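Local coordinates for 11R-lipoxygenase (Gersemia fruticosa, PDB 3VF1), which is a calcium-regulated non-heme iron dioxygenase that probably adds molecular oxygen to polyunsaturated fatty acids at carbon 11 with R stereochemistry, at residues Gly179-Glu184 / Met399-Ala404; Arg395-Met400 / Ala430-Gly435. All coordinates share one frame; numbering follows the deposited sequence.

Interaction 1: residues Gly179-Glu184 / Met399-Ala404; sequences GFVDAE and MMEPTA
Glu401 reaches Val181 and Phe180 with its side chain fully stretched: CG lies opposite the backbone N (chi1 -173°), and the chain stays extended to the carboxylate. This carries the acid off helix 369-410 to the loop 179-184. There Val181 N donates a hydrogen bond to Glu401 OE2 (3.0 Å). The bond is almost straight, with an N-H...O angle of 175°, but the donor sits above the carboxylate plane, 48° out of it. The Val181 and Glu401 side chains cross at about a right angle. Val181 CG1 stands between its own backbone N and carbonyl carbon, and this turns the methyl to Glu401 OE2 at 3.4 Å. Phe180 CB also lies 3.5 Å from Glu401 OE2, and the phenyl ring leads away from the helix. One residue earlier, Gly179 O rests against the ring of Pro402, 3.5 Å from its CG. The helix is kinked here, and Thr403 OG1 donates to Met400 O. Arg436 on helix 428-438 makes a salt bridge to Glu401 OE2, and Asn432 on the same helix donates to OE1. The buried carboxylate thus has partners on both oxygens. The arginine and the two N-H donors would probably keep it ionised. Through this one acid, helix 369-410 is tied to both the loop and helix 428-438.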
# COMPACT_ATOMS: atom_id res chain seq x y z
N GLY A 179 10.34 11.52 1.96
CA GLY A 179 9.81 12.73 1.38
C GLY A 179 8.34 12.55 1.04
O GLY A 179 7.85 11.42 0.99
N PHE A 180 7.64 13.65 0.82
CA PHE A 180 6.22 13.59 0.51
C PHE A 180 5.81 14.79 -0.34
O PHE A 180 6.55 15.77 -0.43
CB PHE A 180 5.39 13.53 1.79
CG PHE A 180 5.67 14.65 2.75
CD1 PHE A 180 6.81 14.62 3.55
CD2 PHE A 180 4.80 15.72 2.87
CE1 PHE A 180 7.07 15.65 4.44
CE2 PHE A 180 5.06 16.75 3.76
CZ PHE A 180 6.20 16.71 4.55
N VAL A 181 4.63 14.71 -0.95
CA VAL A 181 4.14 15.79 -1.79
C VAL A 181 3.72 16.98 -0.93
O VAL A 181 3.29 16.81 0.21
CB VAL A 181 2.94 15.35 -2.64
CG1 VAL A 181 1.70 15.17 -1.77
CG2 VAL A 181 2.67 16.37 -3.74
N ASP A 182 3.85 18.18 -1.48
CA ASP A 182 3.42 19.39 -0.80
C ASP A 182 1.94 19.64 -1.06
O ASP A 182 1.55 20.02 -2.16
CB ASP A 182 4.24 20.59 -1.27
CG ASP A 182 3.86 21.88 -0.56
OD1 ASP A 182 2.82 21.89 0.14
OD2 ASP A 182 4.59 22.88 -0.70
N ALA A 183 1.12 19.41 -0.03
CA ALA A 183 -0.31 19.63 -0.13
C ALA A 183 -0.91 19.74 1.26
O ALA A 183 -0.64 18.92 2.13
CB ALA A 183 -0.97 18.49 -0.90
N GLU A 184 -1.73 20.77 1.47
CA GLU A 184 -2.32 21.01 2.78
C GLU A 184 -3.50 20.08 3.03
O GLU A 184 -3.72 19.62 4.15
CB GLU A 184 -2.78 22.47 2.90
CG GLU A 184 -3.28 22.85 4.28
CD GLU A 184 -3.54 24.33 4.42
OE1 GLU A 184 -3.14 25.10 3.52
OE2 GLU A 184 -4.16 24.74 5.43
N MET A 399 6.65 5.12 2.42
CA MET A 399 7.87 4.75 1.69
C MET A 399 7.66 4.70 0.18
O MET A 399 8.62 4.79 -0.58
CB MET A 399 8.40 3.40 2.19
CG MET A 399 9.16 3.49 3.51
SD MET A 399 10.74 4.34 3.37
CE MET A 399 11.70 3.15 2.44
N MET A 400 6.41 4.57 -0.26
CA MET A 400 6.12 4.47 -1.69
C MET A 400 5.73 5.81 -2.30
O MET A 400 5.80 5.97 -3.52
CB MET A 400 5.01 3.45 -1.94
CG MET A 400 5.43 2.00 -1.76
SD MET A 400 6.80 1.52 -2.82
CE MET A 400 8.16 1.57 -1.66
N GLU A 401 5.33 6.77 -1.48
CA GLU A 401 4.86 8.05 -1.99
C GLU A 401 5.92 8.78 -2.82
O GLU A 401 5.60 9.35 -3.87
CB GLU A 401 4.38 8.95 -0.85
CG GLU A 401 3.73 10.24 -1.32
CD GLU A 401 3.30 11.14 -0.17
OE1 GLU A 401 3.28 10.66 0.99
OE2 GLU A 401 2.98 12.32 -0.43
N PRO A 402 7.18 8.77 -2.36
CA PRO A 402 8.25 9.47 -3.08
C PRO A 402 8.35 9.09 -4.55
O PRO A 402 8.72 9.94 -5.37
CB PRO A 402 9.51 9.04 -2.33
CG PRO A 402 9.03 8.74 -0.95
CD PRO A 402 7.66 8.16 -1.11
N THR A 403 8.03 7.85 -4.89
CA THR A 403 8.14 7.39 -6.28
C THR A 403 7.05 8.04 -7.13
O THR A 403 7.26 8.28 -8.32
CB THR A 403 8.03 5.86 -6.40
OG1 THR A 403 6.70 5.44 -6.09
CG2 THR A 403 9.03 5.17 -5.48
N ALA A 404 5.91 8.33 -6.53
CA ALA A 404 4.82 9.00 -7.23
C ALA A 404 5.20 10.45 -7.50
O ALA A 404 5.01 10.96 -8.60
CB ALA A 404 3.54 8.92 -6.43

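Interaction 2: residues Arg395-Met400 / Ala430-Gly435; sequences RCHLMM and AINTLG. With FE2 (Fe (II) ion), chain E.
The iron site of the lipoxygenase fold includes His397, which meets Asn432 where helix 369-410 passes helix 428-438. The short helix segments cross at -106°, with axes 10.2 Å apart, and segment 395-400 contains a wider pi-type turn. His397 NE2 binds the iron ion at 2.2 Å, and a water lies on the metal at 2.4 Å. His392, His575, Asn579 and the terminal carboxylate of Ile698 complete the set of protein ligands. At the second ring nitrogen, His397 ND1 donates to Asn432 OD1 (3.1 Å). The oxygen lies at the ring edge, close to the ring plane, and ND1 approaches nearly in line with the amide C=O bond. Ring and amide are almost coplanar, 26° apart. The same amide turns back to the backbone: Asn432 ND2 donates to His397 O at 2.9 Å. That nitrogen comes from above the carbonyl plane, yet the oxygen lies in the plane of the amide. The oxygen and nitrogen of one amide thus grip the ring and the backbone carbonyl of the same histidine. Asn432 ND2 also donates to Glu401 OE1, which helps set which way round the amide sits. Ile431 CG2 packs obliquely against the ring, 4.0 Å from His397 ND1. Leu398 CD2 lies over the amide face, 3.8 Å above Asn432 ND2. With ND1 as the donor, NE2 is left to bind the metal. Together with the metal bond, the amide probably limits rotation of the ring, consistent with Asn432 being a second-shell residue that positions an iron ligand.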
# COMPACT_ATOMS: atom_id res chain seq x y z
N ARG A 395 5.99 1.55 5.94
CA ARG A 395 6.67 0.73 4.95
C ARG A 395 5.88 0.53 3.65
O ARG A 395 6.43 0.03 2.67
CB ARG A 395 7.05 -0.62 5.56
CG ARG A 395 8.18 -0.53 6.56
CD ARG A 395 8.61 -1.90 7.07
NE ARG A 395 9.14 -2.75 6.00
CZ ARG A 395 10.39 -2.68 5.53
NH1 ARG A 395 11.25 -1.79 6.01
NH2 ARG A 395 10.77 -3.50 4.56
N CYS A 396 4.61 0.92 3.64
CA CYS A 396 3.82 0.87 2.41
C CYS A 396 3.43 2.27 1.95
O CYS A 396 3.87 2.73 0.90
CB CYS A 396 2.56 0.02 2.59
SG CYS A 396 2.85 -1.76 2.73
N HIS A 397 2.61 2.95 2.75
CA HIS A 397 2.09 4.26 2.36
C HIS A 397 3.20 5.30 2.17
O HIS A 397 3.37 5.84 1.08
CB HIS A 397 1.07 4.76 3.39
CG HIS A 397 -0.27 4.11 3.28
ND1 HIS A 397 -1.40 4.80 2.88
CD2 HIS A 397 -0.67 2.84 3.51
CE1 HIS A 397 -2.43 3.97 2.88
NE2 HIS A 397 -2.02 2.78 3.25
N LEU A 398 3.96 5.57 3.23
CA LEU A 398 4.93 6.66 3.21
C LEU A 398 6.17 6.36 2.37
O LEU A 398 6.69 7.24 1.69
CB LEU A 398 5.33 7.04 4.64
CG LEU A 398 4.18 7.49 5.54
CD1 LEU A 398 4.71 7.96 6.89
CD2 LEU A 398 3.35 8.57 4.88
N MET A 399 6.65 5.12 2.42
CA MET A 399 7.87 4.75 1.69
C MET A 399 7.66 4.70 0.18
O MET A 399 8.62 4.79 -0.58
CB MET A 399 8.40 3.40 2.19
CG MET A 399 9.16 3.49 3.51
SD MET A 399 10.74 4.34 3.37
CE MET A 399 11.70 3.15 2.44
N MET A 400 6.41 4.57 -0.26
CA MET A 400 6.12 4.47 -1.69
C MET A 400 5.73 5.81 -2.30
O MET A 400 5.80 5.97 -3.52
CB MET A 400 5.01 3.45 -1.94
CG MET A 400 5.43 2.00 -1.76
SD MET A 400 6.80 1.52 -2.82
CE MET A 400 8.16 1.57 -1.66
N ALA A 430 -3.10 11.23 -2.68
CA ALA A 430 -4.37 11.64 -2.08
C ALA A 430 -4.54 11.05 -0.68
O ALA A 430 -4.79 11.78 0.28
CB ALA A 430 -5.53 11.23 -2.97
N ILE A 431 -4.41 9.73 -0.57
CA ILE A 431 -4.65 9.05 0.70
C ILE A 431 -3.63 9.45 1.78
O ILE A 431 -3.98 9.55 2.95
CB ILE A 431 -4.64 7.51 0.55
CG1 ILE A 431 -5.09 6.84 1.85
CG2 ILE A 431 -3.26 7.01 0.16
CD1 ILE A 431 -6.46 7.28 2.33
N ASN A 432 -2.38 9.66 1.38
CA ASN A 432 -1.34 10.04 2.33
C ASN A 432 -1.52 11.47 2.85
O ASN A 432 -1.19 11.76 3.99
CB ASN A 432 0.04 9.89 1.71
CG ASN A 432 0.52 8.46 1.69
OD1 ASN A 432 -0.25 7.53 1.93
ND2 ASN A 432 1.80 8.27 1.41
N THR A 433 -2.05 12.34 2.00
CA THR A 433 -2.32 13.71 2.41
C THR A 433 -3.42 13.70 3.46
O THR A 433 -3.37 14.44 4.44
CB THR A 433 -2.76 14.59 1.23
OG1 THR A 433 -1.70 14.66 0.26
CG2 THR A 433 -3.09 16.00 1.70
N LEU A 434 -4.43 12.86 3.25
CA LEU A 434 -5.50 12.68 4.22
C LEU A 434 -4.94 12.05 5.49
O LEU A 434 -5.27 12.46 6.60
CB LEU A 434 -6.60 11.78 3.64
CG LEU A 434 -7.81 11.54 4.54
CD1 LEU A 434 -8.63 12.82 4.69
CD2 LEU A 434 -8.67 10.41 3.99
N GLY A 435 -4.07 11.05 5.31
CA GLY A 435 -3.45 10.37 6.44
C GLY A 435 -2.68 11.33 7.33
O GLY A 435 -2.72 11.23 8.55
FE FE2 E . -3.53 1.25 3.41
O HOH W 1 -5.51 1.68 4.59

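Both contacts are buried and share helix 369-410. Interaction 2 is nearer the chain centre and joins two helices within the catalytic domain. Interaction 1 lies one turn further along the helix, where an irregular loop passes by. Their centres are about 7 Å apart. The bond from Asn432 to Glu401 connects them, and Val181 CG1 packs against Thr433. A continuous chain of bonds runs from the iron through His397 and Asn432 to Glu401 and the loop 179-184. The chemistry changes along it: metal coordination and neutral amide bonds near the iron give way to a buried carboxylate with an arginine partner.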